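Local coordinates for protein gamma-glutamyltranspeptidase (Streptomyces lincolnensis, PDB 6J3A) that is an LmbA-like glutamyltranspeptidase homologue that probably cleaves or transfers gamma-glutamyl or related amide-linked groups, at residues Phe112-Leu117 with Ala212-Trp216; Leu127-Leu131 with Trp192-Leu196. One frame throughout, in Å; residues are numbered along the deposited sequence.

Contact 1: residues Phe112-Leu117 with Ala212-Trp216; sequences FDAWML and AREVW
Arg213 reaches from helix 205-217 to Asp113 on helix 111-122 and illustrates how an antiparallel helix pair in the helical part of an NTN-hydrolase fold can combine a buried ion pair with aromatic packing. The two short segments run almost exactly antiparallel, their axes 9.9 Å apart. The guanidinium grips the carboxylate side-on with two nitrogens: NE of Arg213 gives a 2.7 Å bond to OD1 of Asp113, and NH2 of Arg213 binds OD2 of Asp113 at 2.7 Å, so each oxygen has its own donor. The fit is not flat, the two group planes standing 37° apart. A bend at chi3 (72°) turns the arginine head toward the acid, while its CG lies 3.6 Å from CB of Met116, and CD2 of Leu117 sits over one guanidinium face.

Beside the ion pair, Phe112, next in sequence to Asp113, faces Trp216, about one turn on from Arg213. Their planes are 9° from parallel but strongly offset, with little of one ring over the other. Instead CB of Phe112 stands over the centre of the indole six-membered ring, a CH-pi contact of 3.6 Å to its centroid.

The second shell fixes the ion pair further: OD2 of Asp113 also accepts a bond from the backbone of Ala255, and NH1 of Arg213 pairs with Glu210. A water links the carboxylate to the backbone of the other helix, donating to OD1 of Asp113 at 2.9 Å and to the carbonyl O of Arg213.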
ATOM      1  N   PHE A 112       5.295  -9.618  26.155  1.00 26.46           N
ATOM      2  CA  PHE A 112       6.736  -9.692  26.013  1.00 27.07           C
ATOM      3  C   PHE A 112       7.243 -11.128  25.977  1.00 27.58           C
ATOM      4  O   PHE A 112       7.959 -11.511  25.053  1.00 26.77           O
ATOM      5  CB  PHE A 112       7.470  -8.939  27.107  1.00 26.64           C
ATOM      6  CG  PHE A 112       8.958  -8.956  26.918  1.00 25.65           C
ATOM      7  CD1 PHE A 112       9.565  -8.070  26.051  1.00 25.57           C
ATOM      8  CD2 PHE A 112       9.745  -9.899  27.566  1.00 25.68           C
ATOM      9  CE1 PHE A 112      10.939  -8.103  25.853  1.00 25.22           C
ATOM     10  CE2 PHE A 112      11.117  -9.937  27.379  1.00 25.30           C
ATOM     11  CZ  PHE A 112      11.714  -9.040  26.514  1.00 25.11           C
ATOM     12  N   ASP A 113       6.877 -11.908  26.988  1.00 29.19           N
ATOM     13  CA  ASP A 113       7.338 -13.299  27.071  1.00 30.71           C
ATOM     14  C   ASP A 113       6.884 -14.118  25.857  1.00 30.62           C
ATOM     15  O   ASP A 113       7.635 -14.958  25.358  1.00 33.15           O
ATOM     16  CB  ASP A 113       6.870 -13.976  28.357  1.00 31.46           C
ATOM     17  CG  ASP A 113       7.668 -15.232  28.669  1.00 32.35           C
ATOM     18  OD1 ASP A 113       8.874 -15.109  29.002  1.00 33.04           O
ATOM     19  OD2 ASP A 113       7.105 -16.350  28.562  1.00 31.97           O
ATOM     20  N   ALA A 114       5.664 -13.853  25.392  1.00 28.97           N
ATOM     21  CA  ALA A 114       5.124 -14.489  24.200  1.00 28.79           C
ATOM     22  C   ALA A 114       5.975 -14.248  22.959  1.00 28.88           C
ATOM     23  O   ALA A 114       6.289 -15.190  22.245  1.00 30.50           O
ATOM     24  CB  ALA A 114       3.697 -14.025  23.954  1.00 29.27           C
ATOM     25  N   TRP A 115       6.350 -12.997  22.708  1.00 28.97           N
ATOM     26  CA  TRP A 115       7.206 -12.671  21.558  1.00 28.65           C
ATOM     27  C   TRP A 115       8.611 -13.256  21.713  1.00 30.00           C
ATOM     28  O   TRP A 115       9.261 -13.597  20.718  1.00 30.79           O
ATOM     29  CB  TRP A 115       7.297 -11.151  21.352  1.00 27.44           C
ATOM     30  CG  TRP A 115       6.009 -10.506  20.921  1.00 26.29           C
ATOM     31  CD1 TRP A 115       5.321  -9.517  21.574  1.00 26.27           C
ATOM     32  CD2 TRP A 115       5.257 -10.800  19.739  1.00 25.28           C
ATOM     33  NE1 TRP A 115       4.186  -9.178  20.869  1.00 25.47           N
ATOM     34  CE2 TRP A 115       4.123  -9.954  19.742  1.00 25.17           C
ATOM     35  CE3 TRP A 115       5.433 -11.693  18.676  1.00 24.95           C
ATOM     36  CZ2 TRP A 115       3.176  -9.974  18.726  1.00 24.99           C
ATOM     37  CZ3 TRP A 115       4.486 -11.711  17.661  1.00 25.48           C
ATOM     38  CH2 TRP A 115       3.369 -10.858  17.696  1.00 25.11           C
ATOM     39  N   MET A 116       9.077 -13.359  22.955  1.00 30.98           N
ATOM     40  CA  MET A 116      10.372 -13.962  23.234  1.00 32.58           C
ATOM     41  C   MET A 116      10.316 -15.445  22.948  1.00 32.65           C
ATOM     42  O   MET A 116      11.257 -15.997  22.399  1.00 31.27           O
ATOM     43  CB  MET A 116      10.796 -13.739  24.693  1.00 33.69           C
ATOM     44  CG  MET A 116      11.263 -12.336  25.043  1.00 34.11           C
ATOM     45  SD  MET A 116      12.395 -11.576  23.867  1.00 33.94           S
ATOM     46  CE  MET A 116      11.224 -10.644  22.883  1.00 33.77           C
ATOM     47  N   LEU A 117       9.216 -16.087  23.337  1.00 33.92           N
ATOM     48  CA  LEU A 117       9.036 -17.514  23.064  1.00 35.49           C
ATOM     49  C   LEU A 117       9.006 -17.778  21.569  1.00 35.41           C
ATOM     50  O   LEU A 117       9.670 -18.693  21.081  1.00 36.20           O
ATOM     51  CB  LEU A 117       7.750 -18.069  23.693  1.00 36.31           C
ATOM     52  CG  LEU A 117       7.867 -18.946  24.946  1.00 37.84           C
ATOM     53  CD1 LEU A 117       6.516 -19.575  25.234  1.00 38.04           C
ATOM     54  CD2 LEU A 117       8.906 -20.055  24.846  1.00 38.24           C
ATOM     55  N   ALA A 212      16.769 -12.449  28.351  1.00 39.94           N
ATOM     56  CA  ALA A 212      15.820 -11.337  28.208  1.00 38.76           C
ATOM     57  C   ALA A 212      14.460 -11.620  28.851  1.00 38.92           C
ATOM     58  O   ALA A 212      13.821 -10.712  29.388  1.00 38.41           O
ATOM     59  CB  ALA A 212      15.634 -10.994  26.743  1.00 38.07           C
ATOM     60  N   ARG A 213      14.011 -12.869  28.779  1.00 39.90           N
ATOM     61  CA  ARG A 213      12.769 -13.265  29.436  1.00 40.85           C
ATOM     62  C   ARG A 213      12.871 -13.040  30.944  1.00 40.66           C
ATOM     63  O   ARG A 213      11.923 -12.577  31.566  1.00 37.36           O
ATOM     64  CB  ARG A 213      12.439 -14.725  29.158  1.00 41.96           C
ATOM     65  CG  ARG A 213      12.193 -15.049  27.697  1.00 42.77           C
ATOM     66  CD  ARG A 213      11.925 -16.529  27.537  1.00 43.46           C
ATOM     67  NE  ARG A 213      10.615 -16.888  28.068  1.00 44.47           N
ATOM     68  CZ  ARG A 213      10.208 -18.126  28.332  1.00 46.41           C
ATOM     69  NH1 ARG A 213      11.008 -19.175  28.132  1.00 47.00           N
ATOM     70  NH2 ARG A 213       8.984 -18.324  28.810  1.00 47.18           N
ATOM     71  N   GLU A 214      14.038 -13.353  31.502  1.00 42.04           N
ATOM     72  CA  GLU A 214      14.305 -13.178  32.926  1.00 44.22           C
ATOM     73  C   GLU A 214      14.509 -11.730  33.355  1.00 43.66           C
ATOM     74  O   GLU A 214      14.200 -11.378  34.497  1.00 45.19           O
ATOM     75  CB  GLU A 214      15.511 -14.018  33.340  1.00 45.92           C
ATOM     76  CG  GLU A 214      15.269 -15.518  33.218  1.00 49.09           C
ATOM     77  CD  GLU A 214      14.097 -16.022  34.060  1.00 49.99           C
ATOM     78  OE1 GLU A 214      13.429 -16.980  33.613  1.00 50.45           O
ATOM     79  OE2 GLU A 214      13.837 -15.462  35.155  1.00 49.14           O
ATOM     80  N   VAL A 215      15.033 -10.899  32.460  1.00 42.79           N
ATOM     81  CA  VAL A 215      15.124  -9.458  32.709  1.00 42.47           C
ATOM     82  C   VAL A 215      13.731  -8.830  32.829  1.00 40.38           C
ATOM     83  O   VAL A 215      13.494  -8.007  33.715  1.00 40.99           O
ATOM     84  CB  VAL A 215      15.958  -8.757  31.623  1.00 43.32           C
ATOM     85  CG1 VAL A 215      15.871  -7.241  31.743  1.00 43.50           C
ATOM     86  CG2 VAL A 215      17.411  -9.196  31.737  1.00 44.70           C
ATOM     87  N   TRP A 216      12.819  -9.222  31.947  1.00 37.58           N
ATOM     88  CA  TRP A 216      11.426  -8.797  32.052  1.00 36.37           C
ATOM     89  C   TRP A 216      10.775  -9.325  33.332  1.00 38.34           C
ATOM     90  O   TRP A 216      10.000  -8.623  33.981  1.00 37.98           O
ATOM     91  CB  TRP A 216      10.604  -9.258  30.841  1.00 33.67           C
ATOM     92  CG  TRP A 216       9.197  -8.739  30.904  1.00 31.55           C
ATOM     93  CD1 TRP A 216       8.168  -9.257  31.636  1.00 31.40           C
ATOM     94  CD2 TRP A 216       8.679  -7.570  30.261  1.00 29.89           C
ATOM     95  NE1 TRP A 216       7.040  -8.493  31.481  1.00 31.06           N
ATOM     96  CE2 TRP A 216       7.323  -7.453  30.636  1.00 29.99           C
ATOM     97  CE3 TRP A 216       9.220  -6.620  29.392  1.00 29.68           C
ATOM     98  CZ2 TRP A 216       6.498  -6.421  30.174  1.00 29.54           C
ATOM     99  CZ3 TRP A 216       8.398  -5.588  28.934  1.00 29.72           C
ATOM    100  CH2 TRP A 216       7.049  -5.500  29.330  1.00 28.95           C
TER
HETATM  101  O   HOH W   1       9.029 -12.660  30.505  1.00 41.41           O

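Contact 2: residues Leu127-Leu131 with Trp192-Leu196; sequences LADVL and WKRLL
Leu196 and Leu131 lie alongside each other, pointing opposite ways, between helices 186-200 and 127-140, a worked example of two nearly antiparallel helices (161° between the segments) joined by aliphatic side chains. Their CD1 methyls meet at 3.6 Å. Leu131 gets there with CG between its backbone N and carbonyl carbon (chi1 76°), which also brings its CD1 to 3.9 Å from CB of Trp192, the two side chains running nearly perpendicular.

The other methyl of Leu196, CD2, rests against the first turn of helix 127-140, 3.6 Å from the backbone N of Ala128 and 3.9 Å from CD1 of Leu127. That leucine in turn meets Leu195, its CD1 touching CD2 of Leu195 at 3.6 Å. With both branches of Leu196 engaged, an alanine here would probably open a gap between the helices and deprive Leu131 CD1 and the Ala128 backbone of their shared neighbour.

Around this core, Leu127 packs on Met116 and Leu119 of helix 111-122 as well as on Ala212 of helix 205-217, and Trp192 makes an edge-to-face pair with Phe45 of helix 36-50, so that three further helices adjoin the contact.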
ATOM      1  N   LEU A 127      17.695 -11.071  19.055  1.00 35.28           N
ATOM      2  CA  LEU A 127      16.817 -10.049  19.608  1.00 36.18           C
ATOM      3  C   LEU A 127      17.178  -8.677  19.076  1.00 35.81           C
ATOM      4  O   LEU A 127      16.309  -7.906  18.679  1.00 36.45           O
ATOM      5  CB  LEU A 127      16.929 -10.027  21.142  1.00 37.74           C
ATOM      6  CG  LEU A 127      15.650  -9.935  21.986  1.00 38.69           C
ATOM      7  CD1 LEU A 127      15.962  -9.185  23.272  1.00 39.88           C
ATOM      8  CD2 LEU A 127      14.471  -9.288  21.275  1.00 38.49           C
ATOM      9  N   ALA A 128      18.480  -8.400  19.083  1.00 36.74           N
ATOM     10  CA  ALA A 128      19.036  -7.132  18.612  1.00 37.12           C
ATOM     11  C   ALA A 128      18.578  -6.765  17.195  1.00 37.30           C
ATOM     12  O   ALA A 128      18.051  -5.673  16.978  1.00 35.87           O
ATOM     13  CB  ALA A 128      20.557  -7.165  18.686  1.00 36.43           C
ATOM     14  N   ASP A 129      18.755  -7.687  16.250  1.00 38.75           N
ATOM     15  CA  ASP A 129      18.418  -7.421  14.840  1.00 40.34           C
ATOM     16  C   ASP A 129      16.915  -7.229  14.632  1.00 39.40           C
ATOM     17  O   ASP A 129      16.488  -6.450  13.775  1.00 40.54           O
ATOM     18  CB  ASP A 129      18.913  -8.549  13.920  1.00 42.66           C
ATOM     19  CG  ASP A 129      20.439  -8.768  13.984  1.00 45.20           C
ATOM     20  OD1 ASP A 129      21.132  -8.109  14.785  1.00 45.66           O
ATOM     21  OD2 ASP A 129      20.951  -9.622  13.222  1.00 47.36           O
ATOM     22  N   VAL A 130      16.117  -7.929  15.425  1.00 38.11           N
ATOM     23  CA  VAL A 130      14.684  -7.922  15.226  1.00 38.22           C
ATOM     24  C   VAL A 130      14.048  -6.740  15.917  1.00 38.98           C
ATOM     25  O   VAL A 130      13.022  -6.248  15.457  1.00 38.29           O
ATOM     26  CB  VAL A 130      14.056  -9.292  15.582  1.00 38.28           C
ATOM     27  CG1 VAL A 130      12.749  -9.174  16.334  1.00 39.19           C
ATOM     28  CG2 VAL A 130      13.828 -10.085  14.304  1.00 38.76           C
ATOM     29  N   LEU A 131      14.644  -6.256  17.003  1.00 39.65           N
ATOM     30  CA  LEU A 131      14.035  -5.119  17.681  1.00 40.46           C
ATOM     31  C   LEU A 131      14.703  -3.741  17.431  1.00 38.42           C
ATOM     32  O   LEU A 131      14.241  -2.737  17.970  1.00 39.44           O
ATOM     33  CB  LEU A 131      13.716  -5.457  19.153  1.00 42.48           C
ATOM     34  CG  LEU A 131      14.715  -5.536  20.293  1.00 44.00           C
ATOM     35  CD1 LEU A 131      15.343  -4.179  20.542  1.00 46.72           C
ATOM     36  CD2 LEU A 131      13.987  -5.978  21.551  1.00 43.70           C
ATOM     37  N   TRP A 192      14.926  -0.823  25.934  1.00 33.02           N
ATOM     38  CA  TRP A 192      15.337  -1.942  25.066  1.00 32.90           C
ATOM     39  C   TRP A 192      16.857  -1.993  24.910  1.00 33.47           C
ATOM     40  O   TRP A 192      17.438  -3.070  24.828  1.00 33.29           O
ATOM     41  CB  TRP A 192      14.668  -1.902  23.680  1.00 31.43           C
ATOM     42  CG  TRP A 192      13.159  -1.956  23.655  1.00 30.68           C
ATOM     43  CD1 TRP A 192      12.340  -1.293  22.785  1.00 30.34           C
ATOM     44  CD2 TRP A 192      12.290  -2.709  24.517  1.00 29.98           C
ATOM     45  NE1 TRP A 192      11.022  -1.581  23.048  1.00 29.77           N
ATOM     46  CE2 TRP A 192      10.963  -2.442  24.109  1.00 30.11           C
ATOM     47  CE3 TRP A 192      12.499  -3.569  25.599  1.00 29.47           C
ATOM     48  CZ2 TRP A 192       9.864  -3.002  24.741  1.00 30.20           C
ATOM     49  CZ3 TRP A 192      11.409  -4.131  26.219  1.00 29.80           C
ATOM     50  CH2 TRP A 192      10.107  -3.848  25.791  1.00 30.49           C
ATOM     51  N   LYS A 193      17.494  -0.833  24.863  1.00 34.76           N
ATOM     52  CA  LYS A 193      18.945  -0.789  24.757  1.00 38.56           C
ATOM     53  C   LYS A 193      19.604  -1.449  25.957  1.00 38.88           C
ATOM     54  O   LYS A 193      20.521  -2.255  25.801  1.00 37.05           O
ATOM     55  CB  LYS A 193      19.444   0.643  24.610  1.00 40.42           C
ATOM     56  CG  LYS A 193      19.295   1.201  23.208  1.00 42.49           C
ATOM     57  CD  LYS A 193      20.136   2.453  23.082  1.00 44.83           C
ATOM     58  CE  LYS A 193      19.850   3.234  21.820  1.00 46.00           C
ATOM     59  NZ  LYS A 193      20.396   4.606  22.002  1.00 47.32           N
ATOM     60  N   ARG A 194      19.129  -1.106  27.149  1.00 40.89           N
ATOM     61  CA  ARG A 194      19.653  -1.702  28.365  1.00 42.79           C
ATOM     62  C   ARG A 194      19.406  -3.212  28.359  1.00 41.35           C
ATOM     63  O   ARG A 194      20.330  -4.006  28.588  1.00 40.52           O
ATOM     64  CB  ARG A 194      19.027  -1.065  29.605  1.00 45.64           C
ATOM     65  CG  ARG A 194      19.707  -1.524  30.889  1.00 48.75           C
ATOM     66  CD  ARG A 194      19.123  -0.894  32.138  1.00 50.94           C
ATOM     67  NE  ARG A 194      19.527  -1.630  33.340  1.00 51.54           N
ATOM     68  CZ  ARG A 194      19.164  -1.314  34.582  1.00 50.26           C
ATOM     69  NH1 ARG A 194      18.378  -0.262  34.816  1.00 49.50           N
ATOM     70  NH2 ARG A 194      19.592  -2.057  35.600  1.00 49.26           N
ATOM     71  N   LEU A 195      18.158  -3.587  28.086  1.00 39.53           N
ATOM     72  CA  LEU A 195      17.762  -4.986  27.921  1.00 39.68           C
ATOM     73  C   LEU A 195      18.787  -5.719  27.068  1.00 38.88           C
ATOM     74  O   LEU A 195      19.376  -6.704  27.511  1.00 38.09           O
ATOM     75  CB  LEU A 195      16.373  -5.081  27.275  1.00 40.22           C
ATOM     76  CG  LEU A 195      15.638  -6.418  27.333  1.00 40.92           C
ATOM     77  CD1 LEU A 195      14.172  -6.228  26.983  1.00 41.68           C
ATOM     78  CD2 LEU A 195      16.227  -7.446  26.389  1.00 41.56           C
ATOM     79  N   LEU A 196      19.007  -5.208  25.859  1.00 38.10           N
ATOM     80  CA  LEU A 196      19.962  -5.788  24.925  1.00 38.57           C
ATOM     81  C   LEU A 196      21.389  -5.819  25.457  1.00 37.92           C
ATOM     82  O   LEU A 196      22.086  -6.815  25.291  1.00 37.21           O
ATOM     83  CB  LEU A 196      19.955  -5.011  23.618  1.00 38.94           C
ATOM     84  CG  LEU A 196      18.710  -5.123  22.747  1.00 39.49           C
ATOM     85  CD1 LEU A 196      18.825  -4.101  21.623  1.00 39.96           C
ATOM     86  CD2 LEU A 196      18.557  -6.526  22.183  1.00 39.39           C
TER

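Contacts 1 and 2 show how two pairs of sequence-adjacent helices, separated by further short helices, can be woven into a single bundle. Helices 111-122 and 127-140 are neighbours in the chain, as are 186-200 and 205-217; the outer two meet in contact 1 and the inner two in contact 2, nested within the loop that contact 1 closes. Their centres lie 12 Å apart, and CB of Ala212 is 3.6 Å from CD2 of Leu195. Apolar side chains of the four helices form a continuous core, with the ion pair beside it. Helix 36-50 borders both contacts, and the far side of helix 111-122 packs on strand 61-66; regions 61 and 95 residues apart thus join one helical layer beside the strands.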